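Local coordinates for anti-sigma-I factor RsgI3 (Clostridium thermocellum, PDB 6QE7), which probably holds the sigma factor SigI3 inactive through its cytoplasmic region, while its extracellular tandem PA14 domains bind pectin and are thought to sense plant polysaccharide, at residues Arg18-Arg23 and Asp38-Lys43; Asp174-Asn179 and Ala267-Leu272; Thr204-Glu209 and Trp273-Gln278; Tyr210-Val215 and Val227-Asn232. All blocks are in the same frame, centred on the assembly; numbering follows the deposited sequence.

Contact 1: Arg18-Arg23 and Asp38-Lys43; sequences RFQFVR and DQSIGK
In the first PA14 domain, a classic beta bulge on strand 19-25 meets an Asx turn in the loop before strand 46-51. The bulge, formed by Gln-20 and Phe-21 opposite Tyr-10, turns two successive side chains toward Asp-38-Lys-43. That loop bends through a type I turn from Asp-38 to Ile-41. Asp-38 OD2 accepts twice from above its carboxylate plane, from Ser-40 N at 2.8 Å and Ser-40 OG at 2.7 Å, which fixes the carboxylate against the turn. The Ser-40 hydroxyl, in the crowded position between backbone N and carbonyl carbon (chi1 70°), lies 3.3 Å from Phe-21 CD2. Asp-38 CB and Ile-41 CG1 approach the same ring obliquely, and Tyr-10 stacks on it. Gln-20, bent at chi2, lays its CG beside Ser-40 OG, while its CB takes Ile-41 CD1 at 3.7 Å. The Ile-41 side chain is about 6 Å from a bound calcium ion. Ser-40 O and Gly-42 N hydrogen-bond the side chain of Asn-12, a calcium ligand together with Asp-44 and Thr-45, so this loop lies in the second shell of the calcium site. Arg-23 pairs with Asp-25; its NH1 stays 4.4 Å from Asp-38 OD1. A water spans that gap, donating to Asp-38 OD1 at 2.5 Å and accepting a weak bond from Arg-23 NH1.

Contact 2: Asp174-Asn179 and Ala267-Leu272; sequences DAINFN and AFIKLL
Aliphatic side chains close tightly on one face of this strand pair; the other, more exposed face carries two amides and an ammonium beside the Phe-268 ring. On the tight side the branches of Ile-176 do the touching. Its CB meets Leu-271 CB at 3.9 Å, its CG2 lies alongside Ile-269 CG1, the two isoleucines pointing the same way, and its CD1 reaches Leu-271 CD2. Phe-178 starts from the same face as Ile-269, but with CG beside its own backbone N (chi1 -71°) its ring swings away from residues 267-272 and stacks on Trp-180. Strand 177-179 is an edge strand, antiparallel to 268-274, in one sheet of the second PA14 beta-sandwich; Ile-176, Ile-269 and Leu-271 all pack on strand 254-263 of the other sheet, and the two isoleucines also on Trp-198 of strand 193-202. Phe-178 and Ile-269 form the hydrogen-bonded pair, joined by Phe-178 N to Ile-269 O and by Ile-269 N to Phe-178 O, each 2.8 Å. Beyond it, Leu-271 N donates to Ile-176 O at 2.9 Å. Phe-178 O also sits over a face of the Phe-268 ring. On the looser side, Asn-177 and Lys-270 run side by side. The lysine, bent at chi4 (33°), curls its chain round Asn-177 OD1, and NZ donates to that oxygen at 3.0 Å in the carbonyl plane. Next along, exposed Asn-179 crosses Phe-268 obliquely, its amide 60° from the ring plane, and OD1 touches the ring edge at CD2, 3.2 Å away.

Contact 3: Thr204-Glu209 and Trp273-Gln278; sequences TRYTEE and WSSQRQ
Arg-277 carries this contact from root to tip. Its CB stands over the centre of the Tyr-206 ring, a CH-pi contact 3.6 Å from the centroid and 3° off the normal. CD passes along the same ring at CD1, 3.7 Å away. A bend at chi3 (-84°) then brings one face of the guanidinium against Tyr-206 CD1 and presents its NE and NH2 edge to Glu-208. Both nitrogens donate to the one oxygen OE1, each at 2.9 Å, a side-on salt bridge that lies in the guanidinium plane but meets the carboxylate from above. Beyond it, NH2 gives a weak bond to a water that also accepts from Thr-207 N. The segments belong to the second PA14 domain, where residues 204-209 lead into strand 208-216 and residues 273-278 continue from strand 268-274 into a turn. An ST motif shapes that turn: Ser-275 OG accepts from Gln-278 N while donating to Glu-208 OE2 at 2.6 Å, on the anti lone pair. The syn lone pair of the same oxygen takes Arg-277 N at 3.0 Å. Four donor bonds thus hold the carboxylate, an environment that would favour its charged form. Tyr-206 is clamped between the two arginines, for Arg-205 CB covers its opposite face. Arg-205 then bends at chi3 so that NE donates almost straight (169°) to Tyr-206 OH at 3.1 Å. A water joins Arg-205 N to Gln-278 OE1 and rests over a face of Trp-273.

Contact 4: Tyr210-Val215 and Val227-Asn232; sequences YTFHTV and VLIIDN
His-213 NE2 is held by one hydrogen bond, to Ser-274 OG of the adjoining strand 268-274. The side chain of His-213 starts out away from residues 227-232, and Thr-211 CG2 covers one face of its ring, 3.4 Å above the plane. No hydrogen bond crosses between the two segments; the alternate residues Phe-212 and Thr-214 point toward the other strand, where the CD1 methyls of Ile-229 and Ile-230 meet them. Ile-230 CD1 makes the closest approach, 3.7 Å from Phe-212 O and 4.0 Å from Thr-214 CG2, with CG1 beside the backbone N (chi1 -60°) and the chain extended at chi2. Thr-214 and Ile-230 thus meet tip to tip, and Ile-230 CG2 lies 4.1 Å from Thr-214 OG1. The strands come from the two facing sheets of the second PA14 beta-sandwich, their axes 8.3 Å apart at closest and inclined by 28° in nearly the same direction. A classic beta bulge opposite Val-222 lets the consecutive residues Ile-229 and Ile-230 both face inward. Ile-229 holds CG1 in the crowded position between backbone N and carbonyl carbon (chi1 64°), which carries CD1 to Phe-212. There it touches CD1 of the ring obliquely at 3.8 Å and CB at 4.0 Å. The rest of the Phe-212 ring swings away from Ile-229, and Trp-273 packs against Phe-212 within the same interior.

In the fold
Contact 1 comes first and lies in the first PA14 domain; contacts 2, 3 and 4 belong to the second, with centres about 31, 24 and 32 Å from that of contact 1. Strand 268-274 serves contacts 2 and 3, and strand 208-216 serves contacts 3 and 4. These strands are sheet neighbours, joined by the backbone hydrogen bonds Leu-272 N to His-213 O and Thr-211 N to Ser-274 O. The centre of contact 4, which spans to the facing sheet, is about 13 and 14 Å from those of contacts 2 and 3, themselves about 20 Å apart. In sequence, contact 4 lies between the segments of contacts 2 and 3, which alternate, tying distant sequence into one sandwich of the pectin-binding dyad.

Contact 1: Arg18-Arg23 and Asp38-Lys43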
# COMPACT_ATOMS: atom_id res chain seq x y z
N ARG A 18 -3.37 0.08 -3.30
CA ARG A 18 -4.45 -0.46 -4.16
C ARG A 18 -5.65 0.48 -4.11
O ARG A 18 -6.77 0.06 -3.78
CB ARG A 18 -4.83 -1.85 -3.69
CG ARG A 18 -3.97 -2.93 -4.29
CD ARG A 18 -4.49 -4.23 -3.74
NE ARG A 18 -3.59 -5.33 -3.98
CZ ARG A 18 -3.52 -6.00 -5.13
NH1 ARG A 18 -4.23 -5.63 -6.18
NH2 ARG A 18 -2.72 -7.05 -5.21
N PHE A 19 -5.40 1.70 -4.52
CA PHE A 19 -6.41 2.76 -4.59
C PHE A 19 -7.52 2.29 -5.55
O PHE A 19 -7.17 1.75 -6.60
CB PHE A 19 -5.77 4.09 -5.01
CG PHE A 19 -6.83 5.08 -5.41
CD1 PHE A 19 -7.67 5.65 -4.45
CD2 PHE A 19 -7.08 5.34 -6.75
CE1 PHE A 19 -8.69 6.51 -4.81
CE2 PHE A 19 -8.10 6.23 -7.09
CZ PHE A 19 -8.91 6.78 -6.13
N GLN A 20 -8.78 2.36 -5.14
CA GLN A 20 -9.93 2.01 -6.02
C GLN A 20 -10.73 3.23 -6.48
O GLN A 20 -10.92 3.41 -7.67
CB GLN A 20 -10.85 1.01 -5.32
CG GLN A 20 -11.86 0.33 -6.25
CD GLN A 20 -11.22 -0.35 -7.44
OE1 GLN A 20 -10.13 -0.87 -7.37
NE2 GLN A 20 -11.86 -0.27 -8.57
N PHE A 21 -11.29 4.03 -5.61
CA PHE A 21 -12.16 5.13 -6.08
C PHE A 21 -12.12 6.22 -5.00
O PHE A 21 -11.72 5.94 -3.85
CB PHE A 21 -13.55 4.63 -6.43
CG PHE A 21 -14.35 4.18 -5.21
CD1 PHE A 21 -14.93 5.09 -4.34
CD2 PHE A 21 -14.41 2.85 -4.86
CE1 PHE A 21 -15.60 4.68 -3.20
CE2 PHE A 21 -15.07 2.43 -3.71
CZ PHE A 21 -15.64 3.35 -2.86
N VAL A 22 -12.41 7.44 -5.41
CA VAL A 22 -12.70 8.56 -4.49
C VAL A 22 -14.21 8.86 -4.55
O VAL A 22 -14.81 8.71 -5.62
CB VAL A 22 -11.82 9.76 -4.85
CG1 VAL A 22 -12.18 10.32 -6.22
CG2 VAL A 22 -11.87 10.84 -3.82
N ARG A 23 -14.82 9.30 -3.46
CA ARG A 23 -16.22 9.82 -3.53
C ARG A 23 -16.37 10.81 -2.40
O ARG A 23 -15.56 10.79 -1.43
CB ARG A 23 -17.26 8.69 -3.39
CG ARG A 23 -17.43 8.13 -2.00
CD ARG A 23 -18.31 6.89 -1.94
NE ARG A 23 -18.37 6.34 -0.63
CZ ARG A 23 -18.91 5.16 -0.30
NH1 ARG A 23 -19.37 4.36 -1.27
NH2 ARG A 23 -18.88 4.74 0.96
N ASP A 38 -18.47 -0.80 -0.77
CA ASP A 38 -18.79 -0.73 -2.20
C ASP A 38 -18.44 -2.07 -2.84
O ASP A 38 -17.45 -2.68 -2.41
CB ASP A 38 -17.97 0.36 -2.91
CG ASP A 38 -18.41 0.60 -4.34
OD1 ASP A 38 -19.36 1.42 -4.53
OD2 ASP A 38 -17.83 -0.05 -5.26
N GLN A 39 -19.15 -2.49 -3.86
CA GLN A 39 -18.86 -3.79 -4.53
C GLN A 39 -17.42 -3.80 -5.10
O GLN A 39 -16.93 -4.88 -5.30
CB GLN A 39 -19.85 -4.02 -5.66
CG GLN A 39 -19.64 -3.08 -6.86
CD GLN A 39 -20.69 -3.34 -7.92
OE1 GLN A 39 -21.44 -4.33 -7.81
NE2 GLN A 39 -20.78 -2.48 -8.92
N SER A 40 -16.79 -2.65 -5.40
CA SER A 40 -15.41 -2.58 -5.98
C SER A 40 -14.36 -2.74 -4.85
O SER A 40 -13.16 -2.87 -5.17
CB SER A 40 -15.23 -1.33 -6.75
OG SER A 40 -15.21 -0.22 -5.90
N ILE A 41 -14.78 -2.75 -3.58
CA ILE A 41 -13.87 -3.06 -2.45
C ILE A 41 -14.07 -4.50 -1.98
O ILE A 41 -15.14 -4.83 -1.37
CB ILE A 41 -14.11 -2.08 -1.28
CG1 ILE A 41 -13.79 -0.65 -1.70
CG2 ILE A 41 -13.31 -2.50 -0.02
CD1 ILE A 41 -12.40 -0.43 -2.30
N GLY A 42 -13.03 -5.27 -1.98
CA GLY A 42 -13.11 -6.65 -1.43
C GLY A 42 -13.25 -6.75 0.08
O GLY A 42 -12.71 -5.90 0.81
N LYS A 43 -13.85 -7.85 0.54
CA LYS A 43 -13.94 -8.23 1.97
C LYS A 43 -12.55 -8.20 2.57
O LYS A 43 -11.63 -8.79 2.00
CB LYS A 43 -14.43 -9.64 2.22
CG LYS A 43 -14.97 -9.86 3.63
CD LYS A 43 -15.44 -11.32 3.84
CE LYS A 43 -15.45 -11.77 5.26
NZ LYS A 43 -16.44 -10.99 6.05
O HOH W 1 -20.84 2.08 -2.62

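Contact 2: Asp174-Asn179 and Ala267-Leu272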
# COMPACT_ATOMS: atom_id res chain seq x y z
N ASP A 174 6.51 -6.50 -16.25
CA ASP A 174 5.23 -7.00 -15.69
C ASP A 174 5.50 -7.98 -14.55
O ASP A 174 4.71 -8.10 -13.64
CB ASP A 174 4.39 -7.67 -16.78
CG ASP A 174 3.89 -6.66 -17.79
OD1 ASP A 174 4.10 -5.42 -17.56
OD2 ASP A 174 3.31 -7.11 -18.80
N ALA A 175 6.59 -8.71 -14.63
CA ALA A 175 6.94 -9.72 -13.63
C ALA A 175 8.39 -10.11 -13.83
O ALA A 175 9.03 -9.63 -14.81
CB ALA A 175 6.03 -10.90 -13.77
N ILE A 176 8.91 -10.89 -12.91
CA ILE A 176 10.31 -11.36 -13.03
C ILE A 176 10.20 -12.80 -13.49
O ILE A 176 10.07 -13.73 -12.66
CB ILE A 176 11.12 -11.17 -11.74
CG1 ILE A 176 11.08 -9.72 -11.25
CG2 ILE A 176 12.57 -11.66 -11.95
CD1 ILE A 176 11.86 -9.49 -10.01
N ASN A 177 10.17 -12.95 -14.81
CA ASN A 177 9.96 -14.25 -15.47
C ASN A 177 10.59 -14.22 -16.86
O ASN A 177 9.85 -13.97 -17.84
CB ASN A 177 8.47 -14.54 -15.60
CG ASN A 177 8.22 -15.99 -15.98
OD1 ASN A 177 9.17 -16.79 -16.04
ND2 ASN A 177 6.98 -16.29 -16.32
N PHE A 178 11.90 -14.32 -16.92
CA PHE A 178 12.66 -14.07 -18.17
C PHE A 178 13.53 -15.29 -18.48
O PHE A 178 14.24 -15.84 -17.60
CB PHE A 178 13.46 -12.78 -18.07
CG PHE A 178 12.62 -11.53 -18.08
CD1 PHE A 178 12.02 -11.10 -19.25
CD2 PHE A 178 12.40 -10.80 -16.91
CE1 PHE A 178 11.31 -9.92 -19.28
CE2 PHE A 178 11.66 -9.63 -16.93
CZ PHE A 178 11.08 -9.21 -18.11
N ASN A 179 13.34 -15.79 -19.69
CA ASN A 179 14.22 -16.77 -20.37
C ASN A 179 14.78 -16.02 -21.59
O ASN A 179 14.07 -15.92 -22.63
CB ASN A 179 13.47 -18.06 -20.68
CG ASN A 179 14.27 -19.02 -21.54
OD1 ASN A 179 15.44 -19.29 -21.31
ND2 ASN A 179 13.61 -19.59 -22.52
N ALA A 267 20.86 -15.95 -20.60
CA ALA A 267 20.37 -15.30 -19.35
C ALA A 267 18.97 -15.86 -19.04
O ALA A 267 18.17 -16.03 -19.96
CB ALA A 267 20.33 -13.82 -19.47
N PHE A 268 18.70 -16.05 -17.76
CA PHE A 268 17.41 -16.60 -17.26
C PHE A 268 17.25 -16.11 -15.84
O PHE A 268 18.18 -16.32 -15.08
CB PHE A 268 17.47 -18.12 -17.26
CG PHE A 268 16.21 -18.90 -17.01
CD1 PHE A 268 15.75 -19.11 -15.72
CD2 PHE A 268 15.52 -19.49 -18.07
CE1 PHE A 268 14.60 -19.86 -15.50
CE2 PHE A 268 14.38 -20.26 -17.84
CZ PHE A 268 13.93 -20.46 -16.55
N ILE A 269 16.09 -15.56 -15.51
CA ILE A 269 15.71 -15.38 -14.07
C ILE A 269 14.18 -15.41 -13.92
O ILE A 269 13.45 -14.67 -14.65
CB ILE A 269 16.35 -14.10 -13.52
CG1 ILE A 269 15.95 -13.88 -12.05
CG2 ILE A 269 16.00 -12.95 -14.45
CD1 ILE A 269 16.67 -12.78 -11.39
N LYS A 270 13.70 -16.27 -13.01
CA LYS A 270 12.28 -16.30 -12.55
C LYS A 270 12.28 -16.00 -11.05
O LYS A 270 13.22 -16.50 -10.40
CB LYS A 270 11.64 -17.67 -12.80
CG LYS A 270 11.40 -18.08 -14.25
CD LYS A 270 11.02 -19.56 -14.45
CE LYS A 270 10.35 -19.91 -15.77
NZ LYS A 270 10.79 -19.10 -16.94
N LEU A 271 11.28 -15.25 -10.53
CA LEU A 271 11.03 -15.07 -9.06
C LEU A 271 9.70 -15.75 -8.78
O LEU A 271 8.71 -15.44 -9.49
CB LEU A 271 11.03 -13.59 -8.64
CG LEU A 271 10.70 -13.30 -7.17
CD1 LEU A 271 11.85 -13.72 -6.26
CD2 LEU A 271 10.37 -11.85 -6.97
N LEU A 272 9.75 -16.77 -7.93
CA LEU A 272 8.57 -17.54 -7.53
C LEU A 272 8.30 -17.27 -6.06
O LEU A 272 9.25 -16.97 -5.35
CB LEU A 272 8.88 -19.01 -7.75
CG LEU A 272 9.28 -19.30 -9.20
CD1 LEU A 272 10.78 -19.57 -9.32
CD2 LEU A 272 8.45 -20.44 -9.77

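Contact 3: Thr204-Glu209 and Trp273-Gln278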
# COMPACT_ATOMS: atom_id res chain seq x y z
N THR A 204 0.64 -9.86 -0.63
CA THR A 204 0.45 -11.33 -0.54
C THR A 204 -1.05 -11.56 -0.47
O THR A 204 -1.77 -10.65 -0.07
CB THR A 204 1.13 -11.92 0.69
OG1 THR A 204 0.45 -11.43 1.86
CG2 THR A 204 2.60 -11.56 0.76
N ARG A 205 -1.45 -12.80 -0.70
CA ARG A 205 -2.84 -13.26 -0.49
C ARG A 205 -3.00 -13.64 0.99
O ARG A 205 -4.12 -13.60 1.48
CB ARG A 205 -3.12 -14.44 -1.42
CG ARG A 205 -3.34 -14.07 -2.88
CD ARG A 205 -3.68 -15.27 -3.80
NE ARG A 205 -4.87 -15.94 -3.24
CZ ARG A 205 -6.12 -15.55 -3.39
NH1 ARG A 205 -6.41 -14.52 -4.16
NH2 ARG A 205 -7.08 -16.22 -2.79
N TYR A 206 -1.96 -14.11 1.68
CA TYR A 206 -2.13 -14.76 3.00
C TYR A 206 -1.19 -14.09 3.96
O TYR A 206 -0.13 -13.55 3.51
CB TYR A 206 -1.85 -16.27 2.92
CG TYR A 206 -2.65 -16.90 1.80
CD1 TYR A 206 -4.02 -17.08 1.89
CD2 TYR A 206 -2.02 -17.30 0.64
CE1 TYR A 206 -4.75 -17.61 0.83
CE2 TYR A 206 -2.72 -17.79 -0.44
CZ TYR A 206 -4.09 -17.96 -0.35
OH TYR A 206 -4.75 -18.49 -1.41
N THR A 207 -1.59 -14.15 5.21
CA THR A 207 -0.77 -13.81 6.39
C THR A 207 -0.08 -15.12 6.81
O THR A 207 -0.79 -16.01 7.23
CB THR A 207 -1.65 -13.15 7.47
OG1 THR A 207 -2.07 -11.93 6.91
CG2 THR A 207 -0.95 -12.78 8.76
N GLU A 208 1.25 -15.23 6.69
CA GLU A 208 2.05 -16.42 7.09
C GLU A 208 3.49 -16.34 6.54
O GLU A 208 3.90 -15.27 5.96
CB GLU A 208 1.46 -17.72 6.55
CG GLU A 208 1.16 -17.72 5.08
CD GLU A 208 0.23 -18.90 4.71
OE1 GLU A 208 -0.60 -19.26 5.55
OE2 GLU A 208 0.26 -19.35 3.54
N GLU A 209 4.23 -17.42 6.71
CA GLU A 209 5.66 -17.40 6.35
C GLU A 209 5.69 -17.67 4.85
O GLU A 209 5.16 -18.69 4.42
CB GLU A 209 6.51 -18.35 7.20
CG GLU A 209 7.97 -18.25 6.84
CD GLU A 209 8.93 -19.05 7.71
OE1 GLU A 209 8.84 -20.31 7.83
OE2 GLU A 209 9.83 -18.39 8.24
N TRP A 273 7.08 -17.55 -5.62
CA TRP A 273 6.75 -17.64 -4.19
C TRP A 273 5.92 -18.90 -3.89
O TRP A 273 5.26 -19.51 -4.80
CB TRP A 273 6.04 -16.37 -3.68
CG TRP A 273 4.71 -16.05 -4.32
CD1 TRP A 273 4.01 -16.76 -5.25
CD2 TRP A 273 3.92 -14.87 -4.08
NE1 TRP A 273 2.85 -16.13 -5.55
CE2 TRP A 273 2.79 -14.96 -4.88
CE3 TRP A 273 4.07 -13.79 -3.23
CZ2 TRP A 273 1.79 -14.00 -4.87
CZ3 TRP A 273 3.11 -12.81 -3.24
CH2 TRP A 273 2.00 -12.91 -4.05
N SER A 274 5.91 -19.21 -2.62
CA SER A 274 5.13 -20.32 -2.07
C SER A 274 4.83 -20.02 -0.61
O SER A 274 5.63 -19.27 0.05
CB SER A 274 5.91 -21.63 -2.26
OG SER A 274 7.02 -21.72 -1.37
N SER A 275 3.83 -20.70 -0.08
CA SER A 275 3.54 -20.63 1.37
C SER A 275 2.58 -21.75 1.69
O SER A 275 2.21 -22.43 0.76
CB SER A 275 3.03 -19.29 1.78
OG SER A 275 1.67 -19.11 1.41
N GLN A 276 2.19 -21.91 2.96
CA GLN A 276 1.34 -23.07 3.27
C GLN A 276 0.07 -23.02 2.40
O GLN A 276 -0.38 -24.06 2.00
CB GLN A 276 0.87 -23.11 4.71
CG GLN A 276 -0.29 -24.08 4.78
CD GLN A 276 -0.54 -24.60 6.15
OE1 GLN A 276 0.03 -24.10 7.13
NE2 GLN A 276 -1.41 -25.60 6.20
N ARG A 277 -0.49 -21.85 2.11
CA ARG A 277 -1.73 -21.77 1.32
C ARG A 277 -1.45 -21.24 -0.05
O ARG A 277 -2.36 -21.34 -0.85
CB ARG A 277 -2.74 -20.82 1.96
CG ARG A 277 -3.44 -21.34 3.19
CD ARG A 277 -4.21 -20.21 3.91
NE ARG A 277 -3.40 -19.41 4.82
CZ ARG A 277 -3.80 -18.35 5.52
NH1 ARG A 277 -5.04 -17.93 5.45
NH2 ARG A 277 -2.97 -17.67 6.26
N GLN A 278 -0.29 -20.64 -0.30
CA GLN A 278 0.06 -20.24 -1.68
C GLN A 278 0.84 -21.35 -2.37
O GLN A 278 2.05 -21.54 -2.00
CB GLN A 278 0.91 -18.96 -1.73
CG GLN A 278 1.28 -18.60 -3.16
CD GLN A 278 0.05 -18.29 -3.97
OE1 GLN A 278 -0.58 -17.24 -3.80
NE2 GLN A 278 -0.25 -19.17 -4.90
O HOH W 2 0.13 -15.18 -2.14
O HOH W 3 -4.31 -14.90 5.90
O HOH W 4 6.80 -20.66 3.00
O HOH W 5 3.22 -20.50 4.94

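Contact 4: Tyr210-Val215 and Val227-Asn232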
# COMPACT_ATOMS: atom_id res chain seq x y z
N TYR A 210 6.22 -16.72 4.08
CA TYR A 210 6.39 -16.96 2.64
C TYR A 210 7.79 -17.49 2.42
O TYR A 210 8.74 -17.16 3.22
CB TYR A 210 6.07 -15.68 1.84
CG TYR A 210 4.62 -15.55 1.48
CD1 TYR A 210 3.65 -15.25 2.44
CD2 TYR A 210 4.20 -15.81 0.21
CE1 TYR A 210 2.30 -15.23 2.12
CE2 TYR A 210 2.87 -15.74 -0.13
CZ TYR A 210 1.91 -15.46 0.82
OH TYR A 210 0.59 -15.40 0.43
N THR A 211 7.94 -18.13 1.28
CA THR A 211 9.25 -18.54 0.73
C THR A 211 9.33 -17.97 -0.66
O THR A 211 8.41 -18.21 -1.47
CB THR A 211 9.43 -20.06 0.67
OG1 THR A 211 9.23 -20.58 1.98
CG2 THR A 211 10.81 -20.49 0.21
N PHE A 212 10.36 -17.18 -0.91
CA PHE A 212 10.65 -16.71 -2.28
C PHE A 212 11.72 -17.63 -2.83
O PHE A 212 12.54 -18.14 -2.06
CB PHE A 212 11.03 -15.22 -2.33
CG PHE A 212 9.87 -14.35 -1.94
CD1 PHE A 212 9.56 -14.16 -0.60
CD2 PHE A 212 9.06 -13.79 -2.90
CE1 PHE A 212 8.43 -13.45 -0.23
CE2 PHE A 212 7.95 -13.04 -2.52
CZ PHE A 212 7.64 -12.88 -1.19
N HIS A 213 11.62 -17.90 -4.12
CA HIS A 213 12.46 -18.87 -4.85
C HIS A 213 12.99 -18.12 -6.07
O HIS A 213 12.19 -17.36 -6.66
CB HIS A 213 11.66 -20.07 -5.29
CG HIS A 213 10.83 -20.71 -4.26
ND1 HIS A 213 11.21 -21.88 -3.62
CD2 HIS A 213 9.57 -20.42 -3.82
CE1 HIS A 213 10.24 -22.26 -2.81
NE2 HIS A 213 9.20 -21.39 -2.94
N THR A 214 14.30 -18.22 -6.33
CA THR A 214 14.89 -17.78 -7.62
C THR A 214 15.41 -19.01 -8.34
O THR A 214 15.96 -19.95 -7.72
CB THR A 214 15.93 -16.67 -7.48
OG1 THR A 214 16.92 -17.26 -6.66
CG2 THR A 214 15.40 -15.38 -6.90
N VAL A 215 15.15 -19.00 -9.62
CA VAL A 215 15.73 -19.87 -10.66
C VAL A 215 16.48 -18.92 -11.59
O VAL A 215 15.84 -18.03 -12.20
CB VAL A 215 14.70 -20.72 -11.42
CG1 VAL A 215 15.38 -21.61 -12.49
CG2 VAL A 215 13.93 -21.58 -10.49
N VAL A 227 14.77 -6.74 3.93
CA VAL A 227 15.56 -7.86 4.52
C VAL A 227 16.13 -8.67 3.35
O VAL A 227 15.38 -9.08 2.47
CB VAL A 227 14.73 -8.76 5.43
CG1 VAL A 227 15.51 -9.99 5.84
CG2 VAL A 227 14.21 -7.94 6.62
N LEU A 228 17.44 -8.88 3.38
CA LEU A 228 18.15 -9.68 2.37
C LEU A 228 17.81 -11.12 2.66
O LEU A 228 18.27 -11.56 3.62
CB LEU A 228 19.65 -9.45 2.50
CG LEU A 228 20.46 -10.27 1.50
CD1 LEU A 228 20.07 -9.85 0.10
CD2 LEU A 228 21.96 -10.13 1.73
N ILE A 229 17.05 -11.81 1.82
CA ILE A 229 16.65 -13.21 2.12
C ILE A 229 17.25 -14.18 1.10
O ILE A 229 17.09 -15.39 1.34
CB ILE A 229 15.12 -13.30 2.17
CG1 ILE A 229 14.47 -12.99 0.82
CG2 ILE A 229 14.59 -12.41 3.28
CD1 ILE A 229 13.06 -13.56 0.70
N ILE A 230 17.71 -13.70 -0.04
CA ILE A 230 18.52 -14.50 -1.00
C ILE A 230 19.79 -13.76 -1.37
O ILE A 230 19.68 -12.58 -1.70
CB ILE A 230 17.68 -14.83 -2.23
CG1 ILE A 230 16.45 -15.62 -1.80
CG2 ILE A 230 18.50 -15.52 -3.31
CD1 ILE A 230 15.52 -16.06 -2.92
N ASP A 231 20.96 -14.43 -1.35
CA ASP A 231 22.27 -13.78 -1.68
C ASP A 231 23.19 -14.81 -2.35
O ASP A 231 23.92 -15.46 -1.68
CB ASP A 231 22.87 -13.19 -0.42
CG ASP A 231 24.05 -12.24 -0.64
OD1 ASP A 231 24.26 -11.82 -1.79
OD2 ASP A 231 24.70 -11.88 0.38
N ASN A 232 23.07 -14.97 -3.64
CA ASN A 232 23.94 -15.88 -4.43
C ASN A 232 24.45 -15.09 -5.64
O ASN A 232 24.09 -15.38 -6.76
CB ASN A 232 23.16 -17.15 -4.73
CG ASN A 232 24.02 -18.17 -5.45
OD1 ASN A 232 25.26 -18.12 -5.32
ND2 ASN A 232 23.37 -19.06 -6.20